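Local atomic coordinates of CRISPR-associated endonuclease Cas1 (Thermotoga maritima, PDB entry 4XTK), a protein that probably acts as a metal-dependent endonuclease on double-stranded DNA in CRISPR adaptive immunity, working as a homodimer that joins with Cas2. Residues I234-L237 and F238-A241; S117-N120 and M121-L125; Y298-M301 and R302-I305. All blocks are in the same frame, centred on the assembly; numbering follows the deposited sequence.

Each contact joins residues that follow one another directly in the chain, so none closes a loop; the three come in series, neither nesting nor crossing. First is contact 2, S117-L125, on helix 103-127. Contact 1, I234-A241, follows on helix 230-252, and contact 3, Y298-I305, spans the junction of strand 297-300 with helix 301-316. Contact 1 touches both others: S117 and N120 of contact 2 meet it from helix 103-127, while the ring of F238 packs on L304 and I305 of contact 3. Contacts 2 and 3 do not meet, their centres lying about 17 Å apart. Helix 230-252 thus ties helix 103-127 to helix 301-316.

Contact 1. Residues I234-L237 and F238-A241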
# COMPACT_ATOMS: atom_id res chain seq x y z
N ILE E 234 15.05 -3.65 -12.18
CA ILE E 234 15.87 -2.44 -12.16
C ILE E 234 17.29 -2.72 -11.64
O ILE E 234 18.27 -2.19 -12.17
CB ILE E 234 15.18 -1.34 -11.32
CG1 ILE E 234 13.81 -1.02 -11.91
CG2 ILE E 234 16.01 -0.07 -11.28
CD1 ILE E 234 13.86 -0.50 -13.33
N ALA E 235 17.40 -3.58 -10.62
CA ALA E 235 18.70 -3.94 -10.05
C ALA E 235 19.67 -4.51 -11.09
O ALA E 235 20.88 -4.44 -10.92
CB ALA E 235 18.52 -4.94 -8.93
N GLU E 236 19.14 -5.07 -12.18
CA GLU E 236 19.98 -5.65 -13.22
C GLU E 236 20.92 -4.62 -13.83
O GLU E 236 22.01 -4.95 -14.30
CB GLU E 236 19.13 -6.30 -14.32
CG GLU E 236 18.22 -7.43 -13.86
CD GLU E 236 18.95 -8.73 -13.54
OE1 GLU E 236 20.18 -8.71 -13.35
OE2 GLU E 236 18.28 -9.79 -13.47
N LEU E 237 20.51 -3.36 -13.80
CA LEU E 237 21.29 -2.28 -14.39
C LEU E 237 22.48 -1.90 -13.51
O LEU E 237 23.51 -1.46 -14.01
CB LEU E 237 20.42 -1.05 -14.62
CG LEU E 237 19.57 -0.96 -15.89
CD1 LEU E 237 18.46 -2.00 -15.90
CD2 LEU E 237 19.00 0.44 -16.04
N PHE E 238 22.29 -2.01 -12.20
CA PHE E 238 23.26 -1.47 -11.26
C PHE E 238 24.17 -2.50 -10.60
O PHE E 238 25.01 -2.14 -9.77
CB PHE E 238 22.51 -0.65 -10.22
CG PHE E 238 21.70 0.45 -10.83
CD1 PHE E 238 22.28 1.67 -11.09
CD2 PHE E 238 20.38 0.24 -11.19
CE1 PHE E 238 21.54 2.69 -11.68
CE2 PHE E 238 19.64 1.24 -11.77
CZ PHE E 238 20.22 2.47 -12.02
N LYS E 239 24.01 -3.76 -10.96
CA LYS E 239 24.82 -4.83 -10.38
C LYS E 239 26.34 -4.64 -10.62
O LYS E 239 27.13 -4.84 -9.69
CB LYS E 239 24.36 -6.20 -10.92
CG LYS E 239 23.19 -6.80 -10.16
CD LYS E 239 22.65 -8.08 -10.81
CE LYS E 239 21.63 -8.75 -9.90
NZ LYS E 239 21.06 -10.00 -10.48
N PRO E 240 26.75 -4.26 -11.84
CA PRO E 240 28.18 -3.99 -12.00
C PRO E 240 28.74 -2.82 -11.18
O PRO E 240 29.75 -3.00 -10.49
CB PRO E 240 28.31 -3.69 -13.50
CG PRO E 240 27.16 -4.38 -14.12
CD PRO E 240 26.05 -4.27 -13.14
N ALA E 241 28.09 -1.67 -11.22
CA ALA E 241 28.66 -0.45 -10.63
C ALA E 241 28.62 -0.47 -9.11
O ALA E 241 29.48 0.12 -8.46
CB ALA E 241 27.93 0.78 -11.15
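The carbonyl oxygen of A235 takes two backbone N-H groups at once, from F238 and from K239, in helix 230-252 just ahead of a kink at P240 and A241. The bond from F238 N to A235 O is 3.1 Å long, with the donor well above the carbonyl plane. That from K239 N to A235 O, at 3.2 Å, is weak. P240 N has no hydrogen to give, A241 N also makes no bond to the turn before, and the turn at 239-241 is of the wider pi type.

On one flank E236 and K239 run side by side. The glutamate is bent at chi2 (-73°), the lysine extended beyond CG, and NZ of K239 reaches OE1 of E236 at 3.3 Å in a weak salt bridge. Each has a stronger partner elsewhere: R159 pairs with the same OE1, and the hydroxyl of Y201 bonds to NZ. E236 is inferred by similarity to bind manganese with E155 and H221, so R159 of helix 148-166 and K239 probably help to position a metal ligand.

The other flank is apolar. I234 lies alongside F238, with CG2 of I234 3.9 Å from CE2 of F238, and CB of L237 sits 3.7 Å from CD2 of F238. At the edge of that ring, near its plane, the carbonyl oxygen of I234 lies 3.4 Å from CD2 of F238.

Contact 2. Residues S117-N120 and M121-L125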
# COMPACT_ATOMS: atom_id res chain seq x y z
N SER E 117 21.35 -3.14 -19.14
CA SER E 117 22.14 -4.11 -18.39
C SER E 117 23.39 -4.55 -19.16
O SER E 117 24.47 -4.67 -18.60
CB SER E 117 21.30 -5.35 -18.04
OG SER E 117 20.42 -5.07 -16.97
N PHE E 118 23.21 -4.80 -20.46
CA PHE E 118 24.32 -5.25 -21.29
C PHE E 118 25.35 -4.15 -21.45
O PHE E 118 26.55 -4.40 -21.39
CB PHE E 118 23.82 -5.70 -22.67
CG PHE E 118 23.17 -7.06 -22.67
CD1 PHE E 118 22.93 -7.73 -21.48
CD2 PHE E 118 22.81 -7.67 -23.85
CE1 PHE E 118 22.33 -8.98 -21.48
CE2 PHE E 118 22.22 -8.91 -23.85
CZ PHE E 118 21.98 -9.57 -22.67
N GLN E 119 24.90 -2.92 -21.67
CA GLN E 119 25.84 -1.84 -21.92
C GLN E 119 26.61 -1.50 -20.64
O GLN E 119 27.79 -1.16 -20.70
CB GLN E 119 25.13 -0.61 -22.47
CG GLN E 119 26.11 0.42 -23.03
CD GLN E 119 27.08 -0.19 -24.04
OE1 GLN E 119 26.69 -0.93 -24.94
NE2 GLN E 119 28.37 0.11 -23.87
N ASN E 120 25.94 -1.62 -19.50
CA ASN E 120 26.61 -1.43 -18.22
C ASN E 120 27.66 -2.50 -17.98
O ASN E 120 28.75 -2.21 -17.49
CB ASN E 120 25.60 -1.42 -17.08
CG ASN E 120 24.75 -0.17 -17.08
OD1 ASN E 120 24.98 0.76 -17.86
ND2 ASN E 120 23.76 -0.13 -16.19
N MET E 121 27.32 -3.74 -18.34
CA MET E 121 28.27 -4.84 -18.27
C MET E 121 29.50 -4.55 -19.12
O MET E 121 30.64 -4.69 -18.66
CB MET E 121 27.63 -6.16 -18.72
CG MET E 121 26.78 -6.85 -17.66
SD MET E 121 26.24 -8.51 -18.16
CE MET E 121 24.52 -8.25 -18.56
N VAL E 122 29.28 -4.14 -20.36
CA VAL E 122 30.37 -3.86 -21.29
C VAL E 122 31.24 -2.70 -20.81
O VAL E 122 32.47 -2.78 -20.87
CB VAL E 122 29.84 -3.55 -22.70
CG1 VAL E 122 30.92 -2.91 -23.55
CG2 VAL E 122 29.32 -4.81 -23.36
N ASP E 123 30.60 -1.64 -20.33
CA ASP E 123 31.34 -0.48 -19.85
C ASP E 123 32.22 -0.82 -18.64
O ASP E 123 33.36 -0.36 -18.55
CB ASP E 123 30.37 0.66 -19.50
CG ASP E 123 29.76 1.31 -20.73
OD1 ASP E 123 30.30 1.10 -21.84
OD2 ASP E 123 28.75 2.03 -20.59
N PHE E 124 31.69 -1.63 -17.73
CA PHE E 124 32.45 -2.02 -16.56
C PHE E 124 33.71 -2.79 -16.97
O PHE E 124 34.80 -2.54 -16.44
CB PHE E 124 31.59 -2.87 -15.61
CG PHE E 124 32.27 -3.19 -14.31
CD1 PHE E 124 32.25 -2.29 -13.26
CD2 PHE E 124 32.93 -4.40 -14.14
CE1 PHE E 124 32.87 -2.58 -12.07
CE2 PHE E 124 33.56 -4.70 -12.94
CZ PHE E 124 33.53 -3.79 -11.90
N LEU E 125 33.56 -3.70 -17.92
CA LEU E 125 34.68 -4.48 -18.42
C LEU E 125 35.73 -3.63 -19.15
O LEU E 125 36.93 -3.81 -18.96
CB LEU E 125 34.18 -5.59 -19.35
CG LEU E 125 33.35 -6.70 -18.69
CD1 LEU E 125 32.79 -7.64 -19.74
CD2 LEU E 125 34.18 -7.46 -17.66
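This is a regular alpha-helical turn of helix 103-127, whose S117 lies beside E236 and E155 of the manganese site inferred by similarity. The N-H groups of M121, V122, D123 and F124 bond to the carbonyls of S117, F118, Q119 and N120 in turn, at 2.9 to 3.0 Å from N to O.

Along the flank turned to helices 136-144 and 148-166, F118 and M121 point the same way. A bend at chi3 (-105°) carries the methionine methyl back along the helix, where CE of M121 comes 3.4 Å from CD1 of F118, oblique to the ring. F118 also packs on A142 and A158, and M121 on Y162.

On the exposed flank, Q119 reaches one turn forward to D123. With CG opposite the backbone N (chi1 -167°) and a bend at chi2, NE2 of Q119 donates to OD1 of D123 over 3.0 Å. The carboxylate oxygen lies nearly in the amide plane, yet is met from above its own plane, the two planes being 61° apart. N120 faces elsewhere: its ND2 bonds to the carbonyl of L237. The chemistry therefore divides by flank, with apolar groups toward helices 136-144 and 148-166, a side-chain hydrogen bond to helix 230-252, and an amide-carboxylate pair at the surface.

Contact 3. Residues Y298-M301 and R302-I305; sequences YVSM and RSLI
A serine N-cap marks the passage from strand 297-300 into helix 301-316, and the residues on either side of that serine, V299 and M301, both touch L304 in the first turn. The OG of S300 accepts from S303 N at 3.2 Å, a capping bond with an angle of 144°. It can do so because chi1 (64°) sets OG between the backbone N and the carbonyl carbon, turned toward the opening turn. The carbonyl of S300 serves the same end: L304 N meets S300 O at 3.1 Å in the carbonyl plane, while the bond from S303 N to that oxygen is weak. Two N-H groups at the start of the helix thus find acceptors on one residue. The next regular bond runs from I305 N to M301 O.

L304 is met from two directions. V299 crosses it at about a right angle, putting CG2 of V299 3.7 Å from CD2 of L304, and the other methyl, CD1 of L304, lies 3.7 Å from SD of M301. The methionine is bent at both chi2 and chi3, which brings SD beside the leucine while CE is directed toward A241.

Around this junction, V299 pairs through its backbone with V290 of strand 289-292; the V290 side chain also touches L304. M301 packs on A241 and V242 of helix 230-252, and I305 touches F238 of that helix and L207 of helix 188-208.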
# COMPACT_ATOMS: atom_id res chain seq x y z
N TYR E 298 27.69 15.09 -12.34
CA TYR E 298 27.95 13.96 -11.46
C TYR E 298 26.76 13.72 -10.55
O TYR E 298 26.23 14.64 -9.93
CB TYR E 298 29.22 14.20 -10.64
CG TYR E 298 30.46 14.16 -11.49
CD1 TYR E 298 31.04 12.96 -11.86
CD2 TYR E 298 31.06 15.33 -11.93
CE1 TYR E 298 32.17 12.91 -12.64
CE2 TYR E 298 32.20 15.30 -12.71
CZ TYR E 298 32.75 14.09 -13.06
OH TYR E 298 33.88 14.04 -13.84
N VAL E 299 26.33 12.46 -10.50
CA VAL E 299 25.21 12.08 -9.66
C VAL E 299 25.61 10.86 -8.83
O VAL E 299 26.49 10.09 -9.23
CB VAL E 299 23.95 11.76 -10.50
CG1 VAL E 299 23.43 13.03 -11.16
CG2 VAL E 299 24.25 10.70 -11.55
N SER E 300 24.99 10.71 -7.67
CA SER E 300 25.21 9.54 -6.84
C SER E 300 24.54 8.34 -7.48
O SER E 300 23.63 8.50 -8.30
CB SER E 300 24.68 9.76 -5.42
OG SER E 300 23.27 9.94 -5.44
N MET E 301 24.97 7.14 -7.10
CA MET E 301 24.37 5.93 -7.63
C MET E 301 22.91 5.83 -7.21
O MET E 301 22.08 5.31 -7.95
CB MET E 301 25.14 4.70 -7.16
CG MET E 301 24.96 3.50 -8.07
SD MET E 301 25.58 3.82 -9.73
CE MET E 301 27.28 4.26 -9.38
N ARG E 302 22.59 6.34 -6.02
CA ARG E 302 21.22 6.32 -5.53
C ARG E 302 20.34 7.19 -6.42
O ARG E 302 19.17 6.90 -6.62
CB ARG E 302 21.14 6.79 -4.08
CG ARG E 302 19.73 6.76 -3.50
CD ARG E 302 19.69 7.24 -2.06
NE ARG E 302 20.35 6.31 -1.14
CZ ARG E 302 21.58 6.48 -0.66
NH1 ARG E 302 22.29 7.54 -1.01
NH2 ARG E 302 22.09 5.58 0.17
N SER E 303 20.92 8.27 -6.94
CA SER E 303 20.18 9.13 -7.85
C SER E 303 19.99 8.45 -9.19
O SER E 303 18.93 8.59 -9.81
CB SER E 303 20.88 10.48 -8.02
OG SER E 303 20.69 11.28 -6.87
N LEU E 304 21.00 7.72 -9.64
CA LEU E 304 20.91 6.98 -10.90
C LEU E 304 19.76 5.97 -10.86
O LEU E 304 19.03 5.82 -11.85
CB LEU E 304 22.22 6.26 -11.21
CG LEU E 304 23.29 7.06 -11.96
CD1 LEU E 304 24.41 6.14 -12.41
CD2 LEU E 304 22.70 7.80 -13.15
N ILE E 305 19.61 5.29 -9.73
CA ILE E 305 18.53 4.33 -9.57
C ILE E 305 17.21 5.09 -9.56
O ILE E 305 16.25 4.70 -10.22
CB ILE E 305 18.69 3.51 -8.27
CG1 ILE E 305 20.02 2.76 -8.28
CG2 ILE E 305 17.54 2.52 -8.11
CD1 ILE E 305 20.34 2.07 -6.98